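Local coordinates for probable outer membrane protein (Pseudomonas aeruginosa, PDB 3DWO) that forms an outer-membrane beta-barrel channel that probably takes up hydrophobic compounds such as long-chain fatty acids, at residues S28-I40 against P212-D224. Sequence-based numbering, arbitrary orientation.
With C8E ((hydroxyethyloxy)tri(ethyloxy)octane), chain M.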
loop_
_atom_site.group_PDB
_atom_site.type_symbol
_atom_site.label_atom_id
_atom_site.label_comp_id
_atom_site.label_asym_id
_atom_site.label_seq_id
_atom_site.Cartn_x
_atom_site.Cartn_y
_atom_site.Cartn_z
ATOM N N SER A 28 -9.163 1.494 18.405
ATOM C CA SER A 28 -8.230 1.075 17.357
ATOM C C SER A 28 -7.128 0.205 17.954
ATOM O O SER A 28 -6.359 -0.428 17.229
ATOM C CB SER A 28 -7.597 2.288 16.671
ATOM O OG SER A 28 -6.774 3.005 17.572
ATOM N N ALA A 29 -7.053 0.182 19.281
ATOM C CA ALA A 29 -6.049 -0.619 19.970
ATOM C C ALA A 29 -6.265 -2.110 19.710
ATOM O O ALA A 29 -5.341 -2.907 19.825
ATOM C CB ALA A 29 -6.098 -0.339 21.473
ATOM N N ALA A 30 -7.493 -2.482 19.366
ATOM C CA ALA A 30 -7.816 -3.879 19.097
ATOM C C ALA A 30 -6.857 -4.481 18.064
ATOM O O ALA A 30 -6.630 -5.693 18.047
ATOM C CB ALA A 30 -9.254 -3.995 18.615
ATOM N N PHE A 31 -6.282 -3.635 17.215
ATOM C CA PHE A 31 -5.358 -4.117 16.194
ATOM C C PHE A 31 -3.951 -3.536 16.321
ATOM O O PHE A 31 -2.970 -4.275 16.367
ATOM C CB PHE A 31 -5.909 -3.805 14.796
ATOM C CG PHE A 31 -4.970 -4.161 13.675
ATOM C CD1 PHE A 31 -4.677 -5.490 13.386
ATOM C CD2 PHE A 31 -4.362 -3.163 12.916
ATOM C CE1 PHE A 31 -3.793 -5.820 12.358
ATOM C CE2 PHE A 31 -3.476 -3.482 11.885
ATOM C CZ PHE A 31 -3.191 -4.813 11.605
ATOM N N ASN A 32 -3.864 -2.213 16.383
ATOM C CA ASN A 32 -2.586 -1.515 16.461
ATOM C C ASN A 32 -1.696 -1.892 17.653
ATOM O O ASN A 32 -0.492 -2.102 17.489
ATOM C CB ASN A 32 -2.857 -0.014 16.386
ATOM C CG ASN A 32 -3.555 0.372 15.082
ATOM O OD1 ASN A 32 -3.071 0.049 13.995
ATOM N ND2 ASN A 32 -4.697 1.051 15.183
ATOM N N ASN A 33 -2.271 -1.965 18.846
ATOM C CA ASN A 33 -1.522 -2.394 20.023
ATOM C C ASN A 33 -2.561 -2.962 20.970
ATOM O O ASN A 33 -3.117 -2.248 21.805
ATOM C CB ASN A 33 -0.766 -1.247 20.704
ATOM C CG ASN A 33 0.291 -1.758 21.687
ATOM O OD1 ASN A 33 0.055 -2.718 22.426
ATOM N ND2 ASN A 33 1.460 -1.121 21.695
ATOM N N PRO A 34 -2.849 -4.264 20.838
ATOM C CA PRO A 34 -3.838 -4.938 21.682
ATOM C C PRO A 34 -3.610 -4.786 23.188
ATOM O O PRO A 34 -4.560 -4.803 23.966
ATOM C CB PRO A 34 -3.767 -6.392 21.200
ATOM C CG PRO A 34 -2.354 -6.527 20.707
ATOM C CD PRO A 34 -2.147 -5.227 19.972
ATOM N N ALA A 35 -2.359 -4.624 23.600
ATOM C CA ALA A 35 -2.056 -4.472 25.020
ATOM C C ALA A 35 -2.768 -3.270 25.643
ATOM O O ALA A 35 -3.224 -3.342 26.783
ATOM C CB ALA A 35 -0.545 -4.349 25.223
ATOM N N ALA A 36 -2.871 -2.174 24.895
ATOM C CA ALA A 36 -3.516 -0.957 25.386
ATOM C C ALA A 36 -4.988 -1.181 25.708
ATOM O O ALA A 36 -5.631 -0.372 26.383
ATOM C CB ALA A 36 -3.370 0.163 24.359
ATOM N N MET A 37 -5.514 -2.292 25.220
ATOM C CA MET A 37 -6.906 -2.656 25.429
ATOM C C MET A 37 -7.171 -2.921 26.920
ATOM O O MET A 37 -8.296 -2.781 27.406
ATOM C CB MET A 37 -7.189 -3.908 24.600
ATOM C CG MET A 37 -8.551 -3.979 23.971
ATOM S SD MET A 37 -8.540 -5.140 22.588
ATOM C CE MET A 37 -7.725 -6.564 23.300
ATOM N N ALA A 38 -6.120 -3.298 27.640
ATOM C CA ALA A 38 -6.225 -3.604 29.061
ATOM C C ALA A 38 -6.560 -2.379 29.911
ATOM O O ALA A 38 -6.840 -2.503 31.100
ATOM C CB ALA A 38 -4.924 -4.235 29.546
ATOM N N PHE A 39 -6.541 -1.201 29.301
ATOM C CA PHE A 39 -6.833 0.021 30.029
ATOM C C PHE A 39 -8.101 0.707 29.553
ATOM O O PHE A 39 -8.379 1.846 29.922
ATOM C CB PHE A 39 -5.629 0.957 29.940
ATOM C CG PHE A 39 -4.405 0.399 30.600
ATOM C CD1 PHE A 39 -4.297 0.379 31.989
ATOM C CD2 PHE A 39 -3.391 -0.174 29.842
ATOM C CE1 PHE A 39 -3.194 -0.211 32.614
ATOM C CE2 PHE A 39 -2.287 -0.766 30.455
ATOM C CZ PHE A 39 -2.189 -0.786 31.845
ATOM N N ILE A 40 -8.868 0.004 28.727
ATOM C CA ILE A 40 -10.135 0.524 28.226
ATOM C C ILE A 40 -11.180 -0.049 29.170
ATOM O O ILE A 40 -11.442 -1.251 29.170
ATOM C CB ILE A 40 -10.395 0.070 26.772
ATOM C CG1 ILE A 40 -9.434 0.808 25.835
ATOM C CG2 ILE A 40 -11.841 0.337 26.383
ATOM C CD1 ILE A 40 -9.562 0.430 24.380
ATOM N N PRO A 212 -3.208 -16.065 7.300
ATOM C CA PRO A 212 -3.155 -15.548 8.671
ATOM C C PRO A 212 -1.891 -14.789 9.036
ATOM O O PRO A 212 -0.806 -15.074 8.529
ATOM C CB PRO A 212 -3.287 -16.806 9.533
ATOM C CG PRO A 212 -3.504 -17.953 8.533
ATOM C CD PRO A 212 -2.850 -17.488 7.286
ATOM N N GLY A 213 -2.050 -13.833 9.946
ATOM C CA GLY A 213 -0.932 -13.044 10.414
ATOM C C GLY A 213 -1.020 -12.890 11.922
ATOM O O GLY A 213 -2.098 -13.002 12.507
ATOM N N PHE A 214 0.111 -12.633 12.559
ATOM C CA PHE A 214 0.125 -12.475 13.999
ATOM C C PHE A 214 0.798 -11.178 14.423
ATOM O O PHE A 214 1.691 -10.673 13.743
ATOM C CB PHE A 214 0.814 -13.687 14.627
ATOM C CG PHE A 214 0.104 -14.983 14.344
ATOM C CD1 PHE A 214 -0.935 -15.420 15.165
ATOM C CD2 PHE A 214 0.422 -15.732 13.213
ATOM C CE1 PHE A 214 -1.651 -16.581 14.863
ATOM C CE2 PHE A 214 -0.287 -16.896 12.898
ATOM C CZ PHE A 214 -1.326 -17.320 13.725
ATOM N N PHE A 215 0.333 -10.625 15.535
ATOM C CA PHE A 215 0.887 -9.394 16.072
ATOM C C PHE A 215 0.762 -9.416 17.594
ATOM O O PHE A 215 -0.043 -10.171 18.148
ATOM C CB PHE A 215 0.157 -8.177 15.503
ATOM C CG PHE A 215 -1.333 -8.229 15.672
ATOM C CD1 PHE A 215 -2.124 -8.941 14.778
ATOM C CD2 PHE A 215 -1.948 -7.557 16.726
ATOM C CE1 PHE A 215 -3.506 -8.982 14.927
ATOM C CE2 PHE A 215 -3.324 -7.591 16.884
ATOM C CZ PHE A 215 -4.108 -8.303 15.983
ATOM N N ALA A 216 1.561 -8.590 18.260
ATOM C CA ALA A 216 1.554 -8.520 19.717
ATOM C C ALA A 216 1.973 -7.131 20.175
ATOM O O ALA A 216 2.471 -6.328 19.385
ATOM C CB ALA A 216 2.503 -9.568 20.292
ATOM N N GLY A 217 1.772 -6.850 21.455
ATOM C CA GLY A 217 2.144 -5.554 21.975
ATOM C C GLY A 217 2.282 -5.516 23.481
ATOM O O GLY A 217 1.886 -6.442 24.191
ATOM N N ALA A 218 2.851 -4.424 23.967
ATOM C CA ALA A 218 3.049 -4.226 25.389
ATOM C C ALA A 218 2.851 -2.751 25.690
ATOM O O ALA A 218 3.198 -1.894 24.880
ATOM C CB ALA A 218 4.451 -4.663 25.786
ATOM N N VAL A 219 2.273 -2.462 26.850
ATOM C CA VAL A 219 2.042 -1.088 27.271
ATOM C C VAL A 219 2.580 -0.908 28.683
ATOM O O VAL A 219 2.433 -1.789 29.533
ATOM C CB VAL A 219 0.543 -0.729 27.256
ATOM C CG1 VAL A 219 0.316 0.598 27.961
ATOM C CG2 VAL A 219 0.047 -0.646 25.823
ATOM N N TRP A 220 3.208 0.240 28.917
ATOM C CA TRP A 220 3.783 0.562 30.211
ATOM C C TRP A 220 3.408 1.986 30.608
ATOM O O TRP A 220 3.756 2.942 29.913
ATOM C CB TRP A 220 5.305 0.410 30.141
ATOM C CG TRP A 220 6.031 0.749 31.406
ATOM C CD1 TRP A 220 5.679 0.392 32.677
ATOM C CD2 TRP A 220 7.276 1.451 31.518
ATOM N NE1 TRP A 220 6.630 0.822 33.571
ATOM C CE2 TRP A 220 7.621 1.475 32.888
ATOM C CE3 TRP A 220 8.137 2.058 30.593
ATOM C CZ2 TRP A 220 8.793 2.084 33.357
ATOM C CZ3 TRP A 220 9.304 2.665 31.061
ATOM C CH2 TRP A 220 9.619 2.671 32.431
ATOM N N LYS A 221 2.678 2.118 31.713
ATOM C CA LYS A 221 2.265 3.429 32.212
ATOM C C LYS A 221 3.081 3.746 33.462
ATOM O O LYS A 221 2.674 3.431 34.580
ATOM C CB LYS A 221 0.773 3.431 32.552
ATOM C CG LYS A 221 -0.119 2.989 31.408
ATOM C CD LYS A 221 -1.592 3.237 31.709
ATOM C CE LYS A 221 -1.974 4.699 31.501
ATOM N NZ LYS A 221 -1.205 5.640 32.372
ATOM N N PRO A 222 4.250 4.373 33.284
ATOM C CA PRO A 222 5.129 4.725 34.398
ATOM C C PRO A 222 4.584 5.734 35.399
ATOM O O PRO A 222 4.666 5.510 36.607
ATOM C CB PRO A 222 6.379 5.261 33.699
ATOM C CG PRO A 222 6.361 4.574 32.381
ATOM C CD PRO A 222 4.910 4.660 32.002
ATOM N N THR A 223 4.012 6.829 34.910
ATOM C CA THR A 223 3.537 7.872 35.813
ATOM C C THR A 223 2.090 8.351 35.709
ATOM O O THR A 223 1.810 9.511 36.012
ATOM C CB THR A 223 4.434 9.116 35.685
ATOM O OG1 THR A 223 4.288 9.674 34.372
ATOM C CG2 THR A 223 5.893 8.742 35.901
ATOM N N ASP A 224 1.170 7.485 35.300
ATOM C CA ASP A 224 -0.234 7.890 35.182
ATOM C C ASP A 224 -0.396 9.040 34.178
ATOM O O ASP A 224 -1.491 9.296 33.680
ATOM C CB ASP A 224 -0.783 8.327 36.548
ATOM C CG ASP A 224 -0.797 7.196 37.570
ATOM O OD1 ASP A 224 0.287 6.659 37.887
ATOM O OD2 ASP A 224 -1.894 6.846 38.062
HETATM C C1 C8E M . -1.943 -20.453 4.360
HETATM C C2 C8E M . -3.129 -19.608 4.392
HETATM C C3 C8E M . -4.374 -20.296 4.661
HETATM C C4 C8E M . -5.336 -19.291 5.078
HETATM C C5 C8E M . -6.385 -19.949 5.900
HETATM C C6 C8E M . -6.432 -19.335 7.208
HETATM C C7 C8E M . -6.027 -20.455 8.034
HETATM C C8 C8E M . -6.657 -20.284 9.362
HETATM O O9 C8E M . -6.135 -19.593 10.486
HETATM C C10 C8E M . -4.904 -20.035 11.052
HETATM C C11 C8E M . -4.638 -19.098 12.191
HETATM O O12 C8E M . -5.414 -19.448 13.356
#
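Phe215 opens the contact on strand 201-220, its ring standing up from the barrel wall to meet Phe31 in a T-shaped pair. The edge of Phe31 addresses the Phe215 face, centroids 5.1 Å apart and planes at 66°, with CD1 of Phe31 lying 3.9 Å from CZ of Phe215, off toward the rim. The Phe215 CG lies between its own backbone N and carbonyl carbon (chi1 53°), which lifts the ring off the strand, while Phe31 reaches down with CG anti to its N. His233 of the neighbouring strand joins both rings, stacking on Phe215 and meeting Phe31 edge-to-face. At the Phe215 edge, near the ring plane, Pro34 CD packs 4.0 Å from Phe215 CD2. Next comes Gly217, where the absence of a side chain lets the inserted segment draw close to the strand: Asn33 OD1 lies 3.6 Å from Gly217 CA. The same oxygen weakly accepts the N-H of Ala35, tying the amide back to the start of the following turn. Ala35 CB then settles over the backbone, 3.4 Å from Gly217 O, and also touches Ala218 CA. Val219 divides its branches: CG2 presses into the turn, 3.4 Å from Ala36 N and also against the methyls of Ala35 and Ala36, whereas CG1 reaches Phe39 CE2. Beyond the strand end, Lys221 lays its aliphatic chain across Phe39; CD sits over the ring centre, 3.9 Å from the centroid and 9° off the normal, a CH-pi contact. Side chains thus alternate, those of Phe215, Val219 and Lys221 directed at the inserted segment, and those of Ala216 and Ala218 away from it. This is the pattern of a transmembrane beta-barrel whose N-terminal segment plugs the lumen, as in the FadL family.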